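Local coordinates for protein chlorella virus DNA ligase-adenylate (Chlorella virus, PDB 1FVI) that probably seals nicks in duplex DNA as an ATP-dependent ligase, working through a covalent enzyme-adenylate intermediate, the state captured in this structure, at residues Asp110-Glu113 with Asp114-Asn117; Met51-Leu54 with Leu55-Leu59; Glu263-Ile266 with Gly267-Val270. The protein carries 1 engineered substitution. One frame throughout, in Å; residues are numbered along the deposited sequence.

Contact 1: residues Asp110-Glu113 with Asp114-Asn117; sequences DRVE and DMKN
E113 and K116, one turn apart on helix 108-121, pair their charges loosely: OE2 of E113 lies 4.0 Å from NZ of K116, a long salt bridge. A water closes the gap, donating to E113 OE2 at 3.2 Å and accepting from K116 NZ at 3.0 Å. A turn in the glutamate chain (chi2 63°) carries the carboxylate obliquely across the lysine, with OE2 3.8 Å from K116 CD. Beneath, the backbone is satisfied in the regular i to i+4 manner: the carbonyls of D110, R111, V112 and E113 accept from the amides of D114, M115, K116 and N117, the last through N117 N to E113 O at 2.9 Å. R111 and D114 find their partners outside this part of the helix. D114 forms a salt bridge to K106 through OD2, while R111 pairs with D98 and donates to the carbonyls of K106 and G169. On the buried side V112 CG1 touches M115 CE at 4.1 Å, the two chains pointing the same way, and M115 packs on W96 of strand 92-99. This connecting helix of a beta-alpha-beta unit is thus held by the ion pairs R111–D98 and D114–K106 and by apolar packing, whereas its water-mediated outer pair is consistent with only a modest electrostatic contribution.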
loop_
_atom_site.group_PDB
_atom_site.type_symbol
_atom_site.label_atom_id
_atom_site.label_comp_id
_atom_site.label_asym_id
_atom_site.label_seq_id
_atom_site.Cartn_x
_atom_site.Cartn_y
_atom_site.Cartn_z
ATOM N N ASP A 110 11.922 7.676 -15.297
ATOM C CA ASP A 110 13.305 8.089 -15.149
ATOM C C ASP A 110 13.677 8.457 -13.718
ATOM O O ASP A 110 14.786 8.160 -13.259
ATOM C CB ASP A 110 13.587 9.235 -16.116
ATOM C CG ASP A 110 13.540 8.786 -17.572
ATOM O OD1 ASP A 110 13.761 7.585 -17.825
ATOM O OD2 ASP A 110 13.290 9.619 -18.463
ATOM N N ARG A 111 12.767 9.126 -13.017
ATOM C CA ARG A 111 13.008 9.484 -11.621
ATOM C C ARG A 111 13.059 8.186 -10.806
ATOM O O ARG A 111 13.828 8.074 -9.867
ATOM C CB ARG A 111 11.911 10.423 -11.094
ATOM C CG ARG A 111 11.776 11.730 -11.899
ATOM C CD ARG A 111 10.973 12.808 -11.174
ATOM N NE ARG A 111 9.651 12.365 -10.740
ATOM C CZ ARG A 111 8.548 12.412 -11.483
ATOM N NH1 ARG A 111 8.584 12.888 -12.719
ATOM N NH2 ARG A 111 7.401 11.963 -10.991
ATOM N N VAL A 112 12.239 7.205 -11.180
ATOM C CA VAL A 112 12.220 5.920 -10.498
ATOM C C VAL A 112 13.573 5.239 -10.690
ATOM O O VAL A 112 14.105 4.635 -9.755
ATOM C CB VAL A 112 11.095 5.006 -11.031
ATOM C CG1 VAL A 112 11.247 3.591 -10.476
ATOM C CG2 VAL A 112 9.745 5.572 -10.644
ATOM N N GLU A 113 14.132 5.358 -11.894
ATOM C CA GLU A 113 15.435 4.782 -12.199
ATOM C C GLU A 113 16.527 5.471 -11.384
ATOM O O GLU A 113 17.521 4.850 -11.017
ATOM C CB GLU A 113 15.726 4.913 -13.685
ATOM C CG GLU A 113 16.981 4.194 -14.126
ATOM C CD GLU A 113 16.913 2.698 -13.918
ATOM O OE1 GLU A 113 17.993 2.101 -13.717
ATOM O OE2 GLU A 113 15.797 2.118 -13.964
ATOM N N ASP A 114 16.346 6.763 -11.119
ATOM C CA ASP A 114 17.288 7.512 -10.289
ATOM C C ASP A 114 17.293 6.902 -8.873
ATOM O O ASP A 114 18.355 6.688 -8.275
ATOM C CB ASP A 114 16.877 8.988 -10.178
ATOM C CG ASP A 114 17.284 9.817 -11.385
ATOM O OD1 ASP A 114 18.127 9.377 -12.199
ATOM O OD2 ASP A 114 16.755 10.937 -11.507
ATOM N N MET A 115 16.095 6.655 -8.338
ATOM C CA MET A 115 15.930 6.062 -7.009
ATOM C C MET A 115 16.603 4.705 -6.994
ATOM O O MET A 115 17.348 4.390 -6.070
ATOM C CB MET A 115 14.435 5.901 -6.666
ATOM C CG MET A 115 14.129 4.966 -5.470
ATOM S SD MET A 115 12.362 4.910 -4.954
ATOM C CE MET A 115 11.592 4.087 -6.376
ATOM N N LYS A 116 16.364 3.917 -8.038
ATOM C CA LYS A 116 16.943 2.582 -8.127
ATOM C C LYS A 116 18.462 2.620 -8.093
ATOM O O LYS A 116 19.091 1.874 -7.322
ATOM C CB LYS A 116 16.462 1.864 -9.391
ATOM C CG LYS A 116 15.020 1.418 -9.333
ATOM C CD LYS A 116 14.613 0.706 -10.608
ATOM C CE LYS A 116 15.392 -0.590 -10.783
ATOM N NZ LYS A 116 15.061 -1.279 -12.061
ATOM N N ASN A 117 19.034 3.518 -8.901
ATOM C CA ASN A 117 20.479 3.677 -8.982
ATOM C C ASN A 117 21.079 4.189 -7.689
ATOM O O ASN A 117 22.135 3.713 -7.262
ATOM C CB ASN A 117 20.879 4.570 -10.151
ATOM C CG ASN A 117 20.782 3.852 -11.484
ATOM O OD1 ASN A 117 20.019 4.253 -12.366
ATOM N ND2 ASN A 117 21.551 2.773 -11.635
HETATM O O HOH W 1 15.999 -0.902 -14.852
#

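Contact 2: residues Met51-Leu54 with Leu55-Leu59; sequences MNRL and LTELL
R53 and E57 cross on the outer side of helix 49-58, an amphipathic helix of the nucleotidyltransferase domain whose other side packs on a mixed beta-sheet. The contact is made by the arginine's aliphatic part: OE2 of E57 comes to 3.0 Å from R53 CD, while R53 NE remains 4.3 Å from the same oxygen, too far for a salt bridge. E57 OE2 lies beside the guanidinium, close to level with it, and the carboxylate is turned 49° from the guanidinium plane. Bends at chi2 and chi3 fold the arginine back, and L54 CG sits 3.9 Å above the plane of the R53 guanidinium, off-centre over one face.

Towards the sheet, L54 and L55 both reach V131; L55 continues onto Y94, I133 and M38, whereas L58 leans on I133 and I125, so the helix covers strands 92-99 and 131-135. N52 and T56 meet on a further flank, where N52 OD1 accepts from the backbone N of M38 and ND2 donates to the carbonyl of I46.

T56 turns its hydroxyl back against the helix: with chi1 at 63°, OG1 stands between the backbone N and the carbonyl carbon and donates to the carbonyl of the preceding turn. R53 O therefore accepts two bonds, from E57 N at 3.0 Å nearly in line with the carbonyl and from T56 OG1 at 2.7 Å with a C=O...OG1 angle of 115°.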
loop_
_atom_site.group_PDB
_atom_site.type_symbol
_atom_site.label_atom_id
_atom_site.label_comp_id
_atom_site.label_asym_id
_atom_site.label_seq_id
_atom_site.Cartn_x
_atom_site.Cartn_y
_atom_site.Cartn_z
ATOM N N MET A 51 12.420 10.375 13.874
ATOM C CA MET A 51 12.028 9.933 12.533
ATOM C C MET A 51 12.608 10.899 11.525
ATOM O O MET A 51 13.201 10.502 10.522
ATOM C CB MET A 51 10.504 9.947 12.367
ATOM C CG MET A 51 9.754 8.900 13.149
ATOM S SD MET A 51 8.024 8.847 12.616
ATOM C CE MET A 51 7.548 7.206 13.151
ATOM N N ASN A 52 12.417 12.178 11.818
ATOM C CA ASN A 52 12.893 13.253 10.968
ATOM C C ASN A 52 14.396 13.106 10.730
ATOM O O ASN A 52 14.832 12.927 9.591
ATOM C CB ASN A 52 12.552 14.601 11.607
ATOM C CG ASN A 52 12.623 15.758 10.611
ATOM O OD1 ASN A 52 13.321 15.676 9.600
ATOM N ND2 ASN A 52 11.874 16.823 10.882
ATOM N N ARG A 53 15.168 13.052 11.815
ATOM C CA ARG A 53 16.615 12.921 11.718
ATOM C C ARG A 53 17.049 11.663 10.981
ATOM O O ARG A 53 17.827 11.744 10.038
ATOM C CB ARG A 53 17.241 12.993 13.112
ATOM C CG ARG A 53 18.741 12.700 13.181
ATOM C CD ARG A 53 19.016 11.238 13.557
ATOM N NE ARG A 53 18.402 10.868 14.830
ATOM C CZ ARG A 53 18.630 9.727 15.471
ATOM N NH1 ARG A 53 19.464 8.825 14.965
ATOM N NH2 ARG A 53 18.015 9.483 16.621
ATOM N N LEU A 54 16.538 10.508 11.407
ATOM C CA LEU A 54 16.868 9.226 10.787
ATOM C C LEU A 54 16.635 9.233 9.276
ATOM O O LEU A 54 17.539 8.913 8.490
ATOM C CB LEU A 54 16.042 8.092 11.420
ATOM C CG LEU A 54 16.322 7.631 12.858
ATOM C CD1 LEU A 54 15.285 6.608 13.318
ATOM C CD2 LEU A 54 17.707 7.032 12.949
ATOM N N LEU A 55 15.415 9.574 8.866
ATOM C CA LEU A 55 15.093 9.614 7.442
ATOM C C LEU A 55 15.914 10.665 6.681
ATOM O O LEU A 55 16.316 10.409 5.552
ATOM C CB LEU A 55 13.595 9.849 7.225
ATOM C CG LEU A 55 12.649 8.717 7.642
ATOM C CD1 LEU A 55 11.201 9.187 7.544
ATOM C CD2 LEU A 55 12.887 7.487 6.787
ATOM N N THR A 56 16.176 11.829 7.288
ATOM C CA THR A 56 16.966 12.859 6.600
ATOM C C THR A 56 18.397 12.366 6.354
ATOM O O THR A 56 19.004 12.696 5.337
ATOM C CB THR A 56 17.007 14.215 7.355
ATOM O OG1 THR A 56 17.657 14.052 8.617
ATOM C CG2 THR A 56 15.625 14.749 7.576
ATOM N N GLU A 57 18.917 11.563 7.277
ATOM C CA GLU A 57 20.263 11.001 7.151
ATOM C C GLU A 57 20.274 9.915 6.064
ATOM O O GLU A 57 21.225 9.818 5.275
ATOM C CB GLU A 57 20.739 10.395 8.488
ATOM C CG GLU A 57 21.071 11.426 9.573
ATOM C CD GLU A 57 21.294 10.825 10.975
ATOM O OE1 GLU A 57 21.279 9.579 11.138
ATOM O OE2 GLU A 57 21.477 11.617 11.929
ATOM N N LEU A 58 19.188 9.141 6.003
ATOM C CA LEU A 58 19.048 8.042 5.048
ATOM C C LEU A 58 18.663 8.418 3.623
ATOM O O LEU A 58 19.235 7.912 2.660
ATOM C CB LEU A 58 18.019 7.032 5.577
ATOM C CG LEU A 58 18.440 5.669 6.139
ATOM C CD1 LEU A 58 19.701 5.756 6.955
ATOM C CD2 LEU A 58 17.314 5.144 6.981
ATOM N N LEU A 59 17.704 9.316 3.481
ATOM C CA LEU A 59 17.217 9.663 2.156
ATOM C C LEU A 59 17.897 10.816 1.447
ATOM O O LEU A 59 18.333 11.778 2.086
ATOM C CB LEU A 59 15.716 9.957 2.225
ATOM C CG LEU A 59 14.745 8.876 2.711
ATOM C CD1 LEU A 59 13.390 9.529 2.967
ATOM C CD2 LEU A 59 14.631 7.757 1.674
#

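Contact 3: residues Glu263-Ile266 with Gly267-Val270; sequences ESYI and GKMV
Bends at chi2 (-58°) and chi4 (-58°) curl the side chain of K268 back over the turn that precedes it, bringing its ammonium group to the carbonyl of S264. K268 NZ donates to S264 O at 3.0 Å, almost straight along the carbonyl direction, with a C=O...N angle of 168°. The same residue closes a type II beta turn from Y265 to K268: its backbone N donates to Y265 O at 2.8 Å, approaching from above the carbonyl plane. K268 therefore grips two successive carbonyls, that of S264 with its side chain and that of Y265 with its amide. On the way, the aliphatic part of the lysine lies against the tyrosine backbone, with K268 CG 3.3 Å from Y265 O, and its CG meets the Y265 side chain at CB, 4.3 Å away.

G267 occupies the third position of the turn with positive phi, where a side chain would collide with the carbonyl of I266; this is the usual place for glycine in a type II turn. I266, the second residue, points its side chain away overall, although CB still touches G267 N.

The turn joins the weakly bonded helix 262-265 to strand 269-275 of the OB-like domain. The Y265 ring packs edge-to-face with F258 of helix 252-260 and touches M199 of strand 190-201, while G267 and K268 pair through their backbones with I196, and K268 also touches I291 of strand 286-291.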
loop_
_atom_site.group_PDB
_atom_site.type_symbol
_atom_site.label_atom_id
_atom_site.label_comp_id
_atom_site.label_asym_id
_atom_site.label_seq_id
_atom_site.Cartn_x
_atom_site.Cartn_y
_atom_site.Cartn_z
ATOM N N GLU A 263 -14.020 -22.748 15.865
ATOM C CA GLU A 263 -15.325 -22.963 16.448
ATOM C C GLU A 263 -15.906 -21.630 16.937
ATOM O O GLU A 263 -17.114 -21.504 17.095
ATOM C CB GLU A 263 -15.194 -23.958 17.604
ATOM C CG GLU A 263 -14.362 -25.235 17.278
ATOM C CD GLU A 263 -12.830 -25.031 17.241
ATOM O OE1 GLU A 263 -12.304 -24.173 17.983
ATOM O OE2 GLU A 263 -12.148 -25.752 16.474
ATOM N N SER A 264 -15.025 -20.647 17.151
ATOM C CA SER A 264 -15.379 -19.290 17.619
ATOM C C SER A 264 -15.798 -18.298 16.528
ATOM O O SER A 264 -16.523 -17.337 16.805
ATOM C CB SER A 264 -14.205 -18.657 18.384
ATOM O OG SER A 264 -13.907 -19.369 19.569
ATOM N N TYR A 265 -15.315 -18.504 15.307
ATOM C CA TYR A 265 -15.629 -17.598 14.209
ATOM C C TYR A 265 -16.776 -18.046 13.328
ATOM O O TYR A 265 -17.249 -17.267 12.495
ATOM C CB TYR A 265 -14.388 -17.343 13.364
ATOM C CG TYR A 265 -13.233 -16.881 14.202
ATOM C CD1 TYR A 265 -12.203 -17.760 14.547
ATOM C CD2 TYR A 265 -13.217 -15.595 14.740
ATOM C CE1 TYR A 265 -11.202 -17.380 15.410
ATOM C CE2 TYR A 265 -12.215 -15.201 15.607
ATOM C CZ TYR A 265 -11.212 -16.102 15.940
ATOM O OH TYR A 265 -10.230 -15.727 16.825
ATOM N N ILE A 266 -17.210 -19.296 13.495
ATOM C CA ILE A 266 -18.319 -19.813 12.711
ATOM C C ILE A 266 -19.561 -18.996 13.051
ATOM O O ILE A 266 -19.950 -18.876 14.214
ATOM C CB ILE A 266 -18.540 -21.310 12.974
ATOM C CG1 ILE A 266 -17.289 -22.085 12.570
ATOM C CG2 ILE A 266 -19.722 -21.831 12.153
ATOM C CD1 ILE A 266 -16.996 -22.065 11.084
ATOM N N GLY A 267 -20.142 -18.380 12.031
ATOM C CA GLY A 267 -21.301 -17.541 12.256
ATOM C C GLY A 267 -20.900 -16.077 12.378
ATOM O O GLY A 267 -21.770 -15.205 12.480
ATOM N N LYS A 268 -19.593 -15.800 12.420
ATOM C CA LYS A 268 -19.116 -14.417 12.490
ATOM C C LYS A 268 -19.237 -13.756 11.117
ATOM O O LYS A 268 -19.154 -14.418 10.075
ATOM C CB LYS A 268 -17.666 -14.344 12.969
ATOM C CG LYS A 268 -17.488 -14.604 14.444
ATOM C CD LYS A 268 -18.290 -13.623 15.296
ATOM C CE LYS A 268 -18.198 -13.963 16.781
ATOM N NZ LYS A 268 -18.683 -15.347 17.100
ATOM N N MET A 269 -19.469 -12.450 11.124
ATOM C CA MET A 269 -19.595 -11.679 9.895
ATOM C C MET A 269 -18.212 -11.118 9.531
ATOM O O MET A 269 -17.553 -10.500 10.361
ATOM C CB MET A 269 -20.552 -10.513 10.137
ATOM C CG MET A 269 -21.164 -9.925 8.886
ATOM S SD MET A 269 -22.516 -10.953 8.273
ATOM C CE MET A 269 -23.955 -9.948 8.695
ATOM N N VAL A 270 -17.754 -11.349 8.308
ATOM C CA VAL A 270 -16.463 -10.805 7.883
ATOM C C VAL A 270 -16.638 -9.728 6.800
ATOM O O VAL A 270 -17.589 -9.775 6.010
ATOM C CB VAL A 270 -15.489 -11.915 7.346
ATOM C CG1 VAL A 270 -15.205 -12.943 8.422
ATOM C CG2 VAL A 270 -16.051 -12.594 6.107
#

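Contacts 1 and 2 share the ligase domain that carries the adenylate, with centres 19 Å apart and nearest atoms about 8 Å apart. Both helices have side chains on strand 92-99, so this strand links them without direct touch. In contact 1 the R111 side chain is about 9 Å from the bound AMP, and the side chain of V112 is about 7 Å from that of T24, an AMP-binding residue; contact 2 lies away from the AMP-binding residues. Contact 3 belongs to the OB-like domain, its centre 47 Å from that of contact 1 and 44 Å from that of contact 2, across the centre of the chain from both.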